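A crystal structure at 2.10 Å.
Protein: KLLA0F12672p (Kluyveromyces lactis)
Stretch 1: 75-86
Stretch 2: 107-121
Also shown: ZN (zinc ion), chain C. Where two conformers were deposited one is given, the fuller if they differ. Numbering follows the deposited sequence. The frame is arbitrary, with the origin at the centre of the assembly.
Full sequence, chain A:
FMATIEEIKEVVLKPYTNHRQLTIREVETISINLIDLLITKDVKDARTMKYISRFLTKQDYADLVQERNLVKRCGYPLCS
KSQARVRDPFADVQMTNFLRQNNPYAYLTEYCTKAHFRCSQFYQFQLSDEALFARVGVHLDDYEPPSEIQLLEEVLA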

# COMPACT_ATOMS: atom_id res chain seq x y z
N GLY A 75 -4.69 8.32 4.45
CA GLY A 75 -4.38 7.58 3.25
C GLY A 75 -2.98 7.01 3.21
O GLY A 75 -2.78 5.90 2.73
N TYR A 76 -2.04 7.75 3.75
CA TYR A 76 -0.61 7.31 3.75
C TYR A 76 -0.41 6.16 4.73
O TYR A 76 -0.63 6.33 5.92
CB TYR A 76 0.33 8.48 4.06
CG TYR A 76 1.82 8.27 3.78
CD1 TYR A 76 2.26 7.76 2.56
CD2 TYR A 76 2.78 8.63 4.76
CE1 TYR A 76 3.60 7.64 2.28
CE2 TYR A 76 4.16 8.50 4.50
CZ TYR A 76 4.56 7.97 3.28
OH TYR A 76 5.87 7.84 2.95
N PRO A 77 -0.09 4.95 4.20
CA PRO A 77 -0.10 3.71 4.97
C PRO A 77 0.80 3.69 6.25
O PRO A 77 0.48 3.00 7.17
CB PRO A 77 0.33 2.62 3.95
CG PRO A 77 0.13 3.22 2.62
CD PRO A 77 0.16 4.71 2.76
N LEU A 78 1.86 4.48 6.29
CA LEU A 78 2.69 4.62 7.50
C LEU A 78 2.04 5.40 8.64
O LEU A 78 2.56 5.41 9.73
CB LEU A 78 3.96 5.33 7.17
CG LEU A 78 4.98 4.55 6.34
CD1 LEU A 78 5.97 5.58 5.83
CD2 LEU A 78 5.69 3.50 7.22
N CYS A 79 0.90 6.02 8.39
CA CYS A 79 0.28 6.90 9.37
C CYS A 79 -0.78 6.19 10.18
O CYS A 79 -1.57 5.40 9.63
CB CYS A 79 -0.42 8.02 8.63
SG CYS A 79 -0.92 9.44 9.63
N SER A 80 -0.88 6.52 11.46
CA SER A 80 -1.91 5.95 12.31
C SER A 80 -2.90 7.03 12.76
O SER A 80 -3.65 6.81 13.68
CB SER A 80 -1.25 5.28 13.53
OG SER A 80 -0.50 6.24 14.24
N LYS A 81 -2.92 8.17 12.10
CA LYS A 81 -4.03 9.12 12.29
C LYS A 81 -5.12 8.96 11.23
O LYS A 81 -4.97 8.18 10.25
CB LYS A 81 -3.51 10.56 12.25
CG LYS A 81 -2.33 10.70 13.19
CD LYS A 81 -1.76 12.09 13.23
CE LYS A 81 -0.40 12.02 13.89
NZ LYS A 81 -0.11 13.30 14.57
N SER A 82 -6.20 9.71 11.42
CA SER A 82 -7.29 9.87 10.44
C SER A 82 -7.00 10.96 9.48
O SER A 82 -6.23 11.87 9.83
CB SER A 82 -8.56 10.33 11.17
OG SER A 82 -8.90 9.34 12.07
N GLN A 83 -7.68 10.97 8.36
CA GLN A 83 -7.68 12.12 7.52
C GLN A 83 -8.17 13.27 8.36
O GLN A 83 -8.82 13.07 9.33
CB GLN A 83 -8.57 11.89 6.31
CG GLN A 83 -10.02 11.57 6.63
CD GLN A 83 -10.30 10.09 6.74
OE1 GLN A 83 -9.68 9.40 7.50
NE2 GLN A 83 -11.25 9.63 6.00
N ALA A 84 -7.81 14.47 8.01
CA ALA A 84 -8.13 15.62 8.86
C ALA A 84 -9.64 15.94 8.83
O ALA A 84 -10.19 16.32 9.86
CB ALA A 84 -7.35 16.84 8.42
N ARG A 85 -10.26 15.77 7.66
CA ARG A 85 -11.71 16.00 7.43
C ARG A 85 -12.41 14.70 7.02
O ARG A 85 -12.57 14.41 5.83
CB ARG A 85 -11.93 17.01 6.33
CG ARG A 85 -11.10 18.27 6.49
CD ARG A 85 -11.76 19.35 7.31
NE ARG A 85 -10.92 20.56 7.46
CZ ARG A 85 -10.56 21.40 6.47
NH1 ARG A 85 -10.92 21.18 5.20
NH2 ARG A 85 -9.82 22.48 6.74
N VAL A 86 -12.83 13.92 8.01
CA VAL A 86 -13.50 12.66 7.74
C VAL A 86 -14.86 12.96 7.14
O VAL A 86 -15.63 13.71 7.71
CB VAL A 86 -13.67 11.82 9.01
CG1 VAL A 86 -14.50 10.59 8.71
CG2 VAL A 86 -12.30 11.46 9.56
N TYR A 107 -7.21 17.70 -0.38
CA TYR A 107 -6.37 16.60 0.14
C TYR A 107 -6.61 16.28 1.63
O TYR A 107 -6.39 15.12 2.09
CB TYR A 107 -4.89 16.92 -0.11
CG TYR A 107 -4.43 18.14 0.56
CD1 TYR A 107 -4.08 18.11 1.89
CD2 TYR A 107 -4.30 19.33 -0.15
CE1 TYR A 107 -3.62 19.26 2.52
CE2 TYR A 107 -3.88 20.48 0.46
CZ TYR A 107 -3.54 20.44 1.80
OH TYR A 107 -3.11 21.59 2.44
N LEU A 108 -7.13 17.27 2.37
CA LEU A 108 -7.49 17.05 3.77
C LEU A 108 -8.64 16.05 3.97
O LEU A 108 -8.87 15.56 5.08
CB LEU A 108 -7.81 18.37 4.48
CG LEU A 108 -6.70 19.20 5.19
CD1 LEU A 108 -5.48 18.39 5.65
CD2 LEU A 108 -6.27 20.34 4.29
N THR A 109 -9.32 15.68 2.90
CA THR A 109 -10.35 14.66 3.03
C THR A 109 -9.75 13.22 2.96
O THR A 109 -10.39 12.26 3.34
CB THR A 109 -11.48 14.87 2.01
OG1 THR A 109 -10.97 14.61 0.70
CG2 THR A 109 -12.00 16.33 2.07
N GLU A 110 -8.48 13.14 2.55
CA GLU A 110 -7.78 11.88 2.35
C GLU A 110 -6.52 11.68 3.24
O GLU A 110 -6.11 10.55 3.52
CB GLU A 110 -7.39 11.78 0.88
CG GLU A 110 -8.56 11.76 -0.07
CD GLU A 110 -8.13 11.67 -1.52
OE1 GLU A 110 -6.93 11.82 -1.86
OE2 GLU A 110 -9.03 11.49 -2.35
N TYR A 111 -5.98 12.78 3.74
CA TYR A 111 -4.76 12.77 4.53
C TYR A 111 -4.94 13.60 5.75
O TYR A 111 -5.74 14.53 5.73
CB TYR A 111 -3.61 13.34 3.66
CG TYR A 111 -3.43 12.47 2.48
CD1 TYR A 111 -3.98 12.82 1.24
CD2 TYR A 111 -2.75 11.26 2.60
CE1 TYR A 111 -3.86 11.96 0.15
CE2 TYR A 111 -2.61 10.41 1.51
CZ TYR A 111 -3.17 10.76 0.29
OH TYR A 111 -3.07 9.85 -0.78
N CYS A 112 -4.11 13.34 6.76
CA CYS A 112 -4.08 14.10 8.01
C CYS A 112 -3.52 15.51 7.80
O CYS A 112 -3.97 16.45 8.48
CB CYS A 112 -3.22 13.37 9.09
SG CYS A 112 -1.48 13.11 8.64
N THR A 113 -2.62 15.66 6.84
CA THR A 113 -1.81 16.90 6.62
C THR A 113 -1.39 17.08 5.16
O THR A 113 -1.50 16.13 4.36
CB THR A 113 -0.44 16.84 7.39
OG1 THR A 113 0.27 15.63 7.01
CG2 THR A 113 -0.69 16.83 8.87
N LYS A 114 -0.86 18.24 4.80
CA LYS A 114 -0.41 18.41 3.43
C LYS A 114 0.88 17.56 3.16
O LYS A 114 1.17 17.09 2.03
CB LYS A 114 -0.12 19.88 3.17
CG LYS A 114 0.13 20.22 1.71
CD LYS A 114 1.19 21.30 1.64
CE LYS A 114 2.57 20.72 1.98
NZ LYS A 114 3.64 21.62 1.50
N ALA A 115 1.64 17.41 4.21
CA ALA A 115 2.89 16.70 4.21
C ALA A 115 2.62 15.24 3.79
O ALA A 115 3.29 14.71 2.86
CB ALA A 115 3.52 16.80 5.61
N HIS A 116 1.60 14.63 4.40
CA HIS A 116 1.21 13.23 4.07
C HIS A 116 0.56 13.11 2.72
O HIS A 116 0.81 12.13 2.02
CB HIS A 116 0.45 12.56 5.22
CG HIS A 116 1.36 11.99 6.27
ND1 HIS A 116 0.93 11.25 7.34
CD2 HIS A 116 2.72 11.98 6.34
CE1 HIS A 116 1.96 10.86 8.06
NE2 HIS A 116 3.07 11.28 7.47
N PHE A 117 -0.22 14.12 2.31
CA PHE A 117 -0.56 14.27 0.89
C PHE A 117 0.70 14.16 -0.05
O PHE A 117 0.70 13.38 -0.97
CB PHE A 117 -1.32 15.59 0.64
CG PHE A 117 -1.61 15.86 -0.80
CD1 PHE A 117 -2.16 14.91 -1.61
CD2 PHE A 117 -1.33 17.11 -1.34
CE1 PHE A 117 -2.44 15.18 -2.95
CE2 PHE A 117 -1.59 17.38 -2.65
CZ PHE A 117 -2.16 16.45 -3.46
N ARG A 118 1.74 14.94 0.21
CA ARG A 118 2.94 14.95 -0.65
C ARG A 118 3.72 13.63 -0.57
O ARG A 118 4.22 13.12 -1.56
CB ARG A 118 3.84 16.18 -0.29
CG ARG A 118 3.22 17.54 -0.56
CD ARG A 118 2.83 17.68 -2.04
NE ARG A 118 2.75 19.07 -2.49
CZ ARG A 118 2.15 19.47 -3.62
NH1 ARG A 118 1.49 18.63 -4.42
NH2 ARG A 118 2.20 20.73 -3.99
N CYS A 119 3.86 13.07 0.63
CA CYS A 119 4.57 11.81 0.79
C CYS A 119 3.88 10.70 0.01
O CYS A 119 4.52 9.83 -0.60
CB CYS A 119 4.66 11.43 2.27
SG CYS A 119 5.65 12.50 3.32
N SER A 120 2.54 10.76 0.04
CA SER A 120 1.69 9.84 -0.66
C SER A 120 1.79 9.92 -2.18
O SER A 120 1.97 8.89 -2.87
CB SER A 120 0.20 9.99 -0.20
OG SER A 120 -0.54 8.92 -0.81
N GLN A 121 1.70 11.12 -2.71
CA GLN A 121 1.99 11.38 -4.13
C GLN A 121 3.42 10.94 -4.58
O GLN A 121 3.61 10.29 -5.62
CB GLN A 121 2.00 12.91 -4.33
CG GLN A 121 0.64 13.54 -4.27
CD GLN A 121 0.72 15.00 -4.71
OE1 GLN A 121 1.49 15.78 -4.16
NE2 GLN A 121 -0.01 15.34 -5.74
ZN ZN C . -1.21 10.96 7.93
O HOH W 1 6.92 8.87 0.49
O HOH W 2 -12.72 11.39 4.24

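What fills the apolar centre of the contact? Tyr76 does, with its CA-to-CB bond pointing toward the second stretch and chi1 in the t well. Its ring lies against the helix that begins at residue 114. Cys119 CB sits over one face of this ring, 3.6 Å from Tyr76 CZ, close enough for a CH-pi contact. The edge of the Tyr76 ring in turn points toward the face of the His116 ring, with the planes at 55° and Tyr76 CD2 3.7 Å from His116 CD2. The phenol reaches past the apolar patch to water 1, which lies 2.9 Å from Tyr76 OH and donates to Cys119 O at 2.8 Å, so the polar end of the ring is tied to the same helix.

How does the zinc ion join the two stretches? It takes Cys79 SG at 2.3 Å from the first, and Cys112 SG at 2.3 Å and His116 ND1 at 2.2 Å from the second; a fourth ligand comes from elsewhere in the structure. Shared coordination explains why Cys79 SG comes within 3.8 Å of Cys112 SG and 3.5 Å of His116 ND1, lying at the edge of the imidazole where the ring nitrogen faces the metal. His116 thus serves twice, binding zinc through ND1 while a face of its ring receives Tyr76. The type I turn from Tyr76 to Cys79 brings the aromatic residue and the first cysteine close together, and Lys81 N donates to Cys79 SG at 3.4 Å.

How close does the backbone come at Gly75? Gly75 N donates to Glu110 O at 2.8 Å, and the backbone lies so close here that an ideal CB on Gly75 would lie 2.8 Å from Tyr111 CE2 and 3.0 Å from Glu110 O, both clashes. Tyr111 points away at its CA-to-CB bond, but its ring end comes nearer, and Tyr111 OH shares a 2.7 Å hydrogen bond with Ser120 OG.

What holds the polar edge? Mainly backbone: Ala84 N donates to Tyr111 O at 3.1 Å, and Arg85 N to Leu108 O at 2.9 Å. Beside these bonds, Ala84 CB packs 3.7 Å from Leu108 CD1, while Leu108 CB lies over one face of the Arg85 guanidinium. Water 2 accepts from Gln83 NE2 at 2.9 Å and donates to Thr109 O at 2.6 Å, with a weak bond to Arg85 O at 3.4 Å, bridging the two stretches with solvent.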